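Local coordinates for TRAP-T family transporter, DctP (Periplasmic binding) subunit (Sulfitobacter sp. NAS-14.1, PDB 4PF8), which probably serves as the periplasmic solute-binding subunit of a TRAP transporter and holds beta-D-galacturonate in its ligand pocket, at residues Q76-I81 and K133-L138; V96-V101 and G127-E132. One frame throughout, in Å; residues are numbered along the deposited sequence.

Interaction 1: Q76-I81 and K133-L138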
# COMPACT_ATOMS: atom_id res chain seq x y z
N GLN A 76 -13.28 -9.83 -3.99
CA GLN A 76 -13.60 -11.10 -3.32
C GLN A 76 -13.94 -10.88 -1.86
O GLN A 76 -14.84 -11.51 -1.32
CB GLN A 76 -12.43 -12.07 -3.40
CG GLN A 76 -12.11 -12.59 -4.78
CD GLN A 76 -10.91 -13.51 -4.75
OE1 GLN A 76 -10.83 -14.40 -3.89
NE2 GLN A 76 -9.97 -13.29 -5.66
N LEU A 77 -13.18 -10.02 -1.19
CA LEU A 77 -13.38 -9.81 0.24
C LEU A 77 -14.72 -9.15 0.50
O LEU A 77 -15.46 -9.55 1.41
CB LEU A 77 -12.22 -8.98 0.82
CG LEU A 77 -12.31 -8.91 2.35
CD1 LEU A 77 -11.02 -9.38 3.03
CD2 LEU A 77 -12.69 -7.52 2.78
N ARG A 78 -15.09 -8.17 -0.32
CA ARG A 78 -16.37 -7.51 -0.18
C ARG A 78 -17.51 -8.49 -0.38
O ARG A 78 -18.56 -8.37 0.26
CB ARG A 78 -16.50 -6.35 -1.18
CG ARG A 78 -15.54 -5.23 -0.93
CD ARG A 78 -15.67 -4.17 -2.00
NE ARG A 78 -16.99 -3.55 -1.94
CZ ARG A 78 -17.58 -2.94 -2.96
NH1 ARG A 78 -16.96 -2.86 -4.13
NH2 ARG A 78 -18.78 -2.41 -2.80
N LEU A 79 -17.32 -9.46 -1.26
CA LEU A 79 -18.35 -10.44 -1.56
C LEU A 79 -18.40 -11.58 -0.56
O LEU A 79 -19.32 -12.39 -0.59
CB LEU A 79 -18.10 -11.03 -2.95
CG LEU A 79 -18.28 -10.10 -4.14
CD1 LEU A 79 -17.79 -10.85 -5.38
CD2 LEU A 79 -19.72 -9.66 -4.31
N GLY A 80 -17.41 -11.67 0.33
CA GLY A 80 -17.35 -12.74 1.31
C GLY A 80 -16.69 -14.01 0.85
O GLY A 80 -16.73 -15.01 1.56
N ILE A 81 -16.08 -13.96 -0.33
CA ILE A 81 -15.36 -15.06 -0.94
C ILE A 81 -13.99 -15.23 -0.31
O ILE A 81 -13.44 -16.33 -0.26
CB ILE A 81 -15.14 -14.75 -2.47
CG1 ILE A 81 -16.48 -14.79 -3.20
CG2 ILE A 81 -14.19 -15.75 -3.10
CD1 ILE A 81 -16.38 -14.30 -4.62
N LYS A 133 -18.80 -0.38 2.52
CA LYS A 133 -18.55 -1.17 1.33
C LYS A 133 -18.27 -2.64 1.64
O LYS A 133 -17.76 -3.38 0.81
CB LYS A 133 -17.38 -0.56 0.56
CG LYS A 133 -17.66 0.83 0.00
CD LYS A 133 -18.85 0.84 -0.91
CE LYS A 133 -19.00 2.14 -1.69
NZ LYS A 133 -19.20 3.30 -0.81
N GLY A 134 -18.58 -3.07 2.86
CA GLY A 134 -18.43 -4.48 3.21
C GLY A 134 -17.09 -4.93 3.77
O GLY A 134 -16.76 -6.12 3.72
N ILE A 135 -16.31 -4.00 4.30
CA ILE A 135 -14.95 -4.30 4.72
C ILE A 135 -14.76 -3.79 6.15
O ILE A 135 -15.05 -2.63 6.44
CB ILE A 135 -13.94 -3.58 3.81
CG1 ILE A 135 -14.10 -4.07 2.38
CG2 ILE A 135 -12.52 -3.80 4.30
CD1 ILE A 135 -13.31 -3.23 1.37
N VAL A 136 -14.29 -4.67 7.04
CA VAL A 136 -14.08 -4.31 8.44
C VAL A 136 -12.58 -4.14 8.68
O VAL A 136 -11.81 -5.08 8.61
CB VAL A 136 -14.67 -5.38 9.38
CG1 VAL A 136 -14.35 -5.06 10.84
CG2 VAL A 136 -16.18 -5.48 9.20
N ALA A 137 -12.18 -2.90 8.97
CA ALA A 137 -10.77 -2.58 9.21
C ALA A 137 -10.34 -3.00 10.62
O ALA A 137 -11.02 -2.69 11.61
CB ALA A 137 -10.55 -1.08 9.03
N LEU A 138 -9.25 -3.75 10.71
CA LEU A 138 -8.76 -4.21 12.01
C LEU A 138 -7.47 -3.52 12.44
O LEU A 138 -7.09 -3.55 13.61
CB LEU A 138 -8.52 -5.71 11.99
CG LEU A 138 -9.75 -6.56 11.67
CD1 LEU A 138 -9.35 -8.02 11.57
CD2 LEU A 138 -10.85 -6.37 12.72
O HOH W 1 -18.37 -8.33 3.04
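R78 and K133 run side by side and point the same way, but their link is from the arginine side chain to the lysine backbone. R78 NE donates to K133 O at 2.9 Å with an N-H...O angle of 157°. The acceptor lies at the edge of the guanidinium and near its plane, while the donor lies in the carbonyl plane, on a lone pair. The bend at chi3 (64°) turns the guanidinium so that NE faces this oxygen. Further out, R78 NH2 packs 3.8 Å from K133 CD, and the like charges stay apart, with R78 NH2 6.1 Å from K133 NZ. An alanine in place of R78 is likely to leave K133 O without its NE donor and to open a gap beside I135, whose CD1 packs 3.8 Å from R78 CG. L77 crosses I135 at about a right angle, L77 CD2 meeting I135 CG1 at 3.7 Å.

A water donates to both R78 O and G134 O, 2.8 Å from each, and so joins the two backbones. G134 has positive phi and is the C-prime residue of the Schellman motif ending helix 121-132; a CB on G134 would crowd K133 O and come within 3.5 Å of R78 O. G80 closes helix 70-79 by a Schellman motif too, and R78 of its last turn lies beside G134. The contact packs the last turn of helix 70-79, which starts at the pocket residue Q70, against the start of edge strand 135-141, where I135 also touches C237 of the antiparallel strand 234-239.

Interaction 2: V96-V101 and G127-E132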
# COMPACT_ATOMS: atom_id res chain seq x y z
N VAL A 96 -13.84 1.89 -2.78
CA VAL A 96 -14.14 2.76 -1.64
C VAL A 96 -13.59 4.16 -1.91
O VAL A 96 -12.46 4.48 -1.55
CB VAL A 96 -13.54 2.19 -0.34
CG1 VAL A 96 -14.07 2.99 0.84
CG2 VAL A 96 -13.87 0.70 -0.23
N PRO A 97 -14.39 5.00 -2.55
CA PRO A 97 -13.87 6.30 -3.01
C PRO A 97 -13.20 7.16 -1.93
O PRO A 97 -12.24 7.86 -2.24
CB PRO A 97 -15.12 6.97 -3.59
CG PRO A 97 -15.95 5.81 -4.10
CD PRO A 97 -15.73 4.71 -3.10
N ALA A 98 -13.68 7.10 -0.69
CA ALA A 98 -13.07 7.90 0.38
C ALA A 98 -11.58 7.63 0.54
O ALA A 98 -10.80 8.53 0.89
CB ALA A 98 -13.79 7.67 1.70
N THR A 99 -11.15 6.41 0.24
CA THR A 99 -9.77 6.05 0.47
C THR A 99 -8.82 6.69 -0.54
O THR A 99 -7.63 6.60 -0.36
CB THR A 99 -9.52 4.53 0.50
OG1 THR A 99 -9.80 3.96 -0.78
CG2 THR A 99 -10.37 3.88 1.57
N ASN A 100 -9.33 7.32 -1.60
CA ASN A 100 -8.42 7.98 -2.53
C ASN A 100 -7.56 9.03 -1.86
O ASN A 100 -6.47 9.30 -2.32
CB ASN A 100 -9.18 8.62 -3.71
CG ASN A 100 -9.63 7.60 -4.71
OD1 ASN A 100 -8.81 6.90 -5.30
ND2 ASN A 100 -10.94 7.49 -4.90
N VAL A 101 -8.05 9.61 -0.77
CA VAL A 101 -7.32 10.70 -0.12
C VAL A 101 -5.91 10.32 0.34
O VAL A 101 -5.04 11.18 0.39
CB VAL A 101 -8.12 11.27 1.08
CG1 VAL A 101 -9.47 11.79 0.62
CG2 VAL A 101 -8.28 10.22 2.18
N GLY A 127 -12.25 4.05 8.14
CA GLY A 127 -12.81 2.78 8.60
C GLY A 127 -14.32 2.71 8.37
O GLY A 127 -14.83 1.67 7.98
N LYS A 128 -15.03 3.81 8.63
CA LYS A 128 -16.48 3.84 8.40
C LYS A 128 -16.80 3.70 6.92
O LYS A 128 -17.71 2.98 6.53
CB LYS A 128 -17.08 5.14 8.98
CG LYS A 128 -18.57 5.32 8.78
CD LYS A 128 -19.09 6.55 9.55
CE LYS A 128 -20.58 6.84 9.28
NZ LYS A 128 -21.04 6.38 7.93
N ALA A 129 -16.03 4.37 6.07
CA ALA A 129 -16.23 4.25 4.62
C ALA A 129 -16.02 2.81 4.15
O ALA A 129 -16.76 2.32 3.30
CB ALA A 129 -15.29 5.19 3.88
N LEU A 130 -15.00 2.15 4.68
CA LEU A 130 -14.75 0.76 4.33
C LEU A 130 -15.91 -0.13 4.77
O LEU A 130 -16.32 -1.03 4.05
CB LEU A 130 -13.45 0.28 4.94
CG LEU A 130 -12.18 0.85 4.31
CD1 LEU A 130 -11.00 0.76 5.28
CD2 LEU A 130 -11.87 0.14 3.01
N GLU A 131 -16.45 0.12 5.96
CA GLU A 131 -17.53 -0.70 6.48
C GLU A 131 -18.77 -0.59 5.59
O GLU A 131 -19.50 -1.57 5.40
CB GLU A 131 -17.88 -0.28 7.91
CG GLU A 131 -18.89 -1.19 8.59
CD GLU A 131 -19.28 -0.72 9.99
OE1 GLU A 131 -18.87 0.39 10.39
OE2 GLU A 131 -20.00 -1.46 10.69
N GLU A 132 -19.00 0.60 5.04
CA GLU A 132 -20.12 0.83 4.12
C GLU A 132 -20.02 0.02 2.85
O GLU A 132 -21.02 -0.21 2.15
CB GLU A 132 -20.20 2.31 3.78
CG GLU A 132 -20.71 3.13 4.94
CD GLU A 132 -20.76 4.60 4.63
OE1 GLU A 132 -20.20 5.01 3.58
OE2 GLU A 132 -21.35 5.34 5.45
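V96 meets the flat peptide group that joins A129 to L130: the methyl V96 CG1 stands over a face of this group, 3.7 Å from A129 O, instead of approaching it at the edge. No flat side-chain group takes part across the contact, whose side-chain part is made of methyl groups. The other peptide plane that matters is that of V96 itself. Its oxygen accepts from both the backbone N and the hydroxyl of T99; T99 OG1 donates to V96 O at 2.8 Å, in the carbonyl plane with a C=O...donor angle of 154°. This double grip ties the start of the 3-10 segment 97-101 to the residue before it and fixes the rotation of the threonine, whose hydroxyl is thereby satisfied.

With CG1 anti to the backbone N (chi1 -171°), V96 spreads its two methyls over successive helix residues. V96 CG1 reaches A129 CB at 3.9 Å, and V96 CG2 reaches L130 CD2 at 3.8 Å, the valine and leucine side chains crossing at about a right angle. L130 is modelled in two conformers, and the distance is that of the one described. A98 and A129 face each other with their methyls, CB to CB at 3.6 Å, close packing that their small side chains permit. On the helix surface, K128 NZ forms a salt bridge with E132 OE2 at 2.7 Å, one turn apart and away from the apolar seam.

The contact thus packs V96 and the start of the 3-10 segment that follows it against the last turns of helix 121-132. M92 of helix 89-92 touches both T99 and L130, while helix 315-322, close to the C-terminus, reaches A98 through L317 and also packs on V101.

Helix 121-132 passes through a short turn, K133 and G134, into strand 135-141, so the two contacts hold successive parts of one helix-to-strand connection. The probable hydrogen bond from I135 N to L130 O, 3.0 Å long, belongs to the Schellman turn and couples them directly, and V96 packs against both K133 and I135. Interaction 2 is a buried, mostly apolar seam, and no hydrogen bond crosses between its two segments. Interaction 1 is partly buried and mixed: leucine and isoleucine pack on the inner side, while an arginine-to-carbonyl bond and a bridging water serve its more accessible part. Together they secure helices 70-79 and 121-132 beside the edge of the five-stranded sheet.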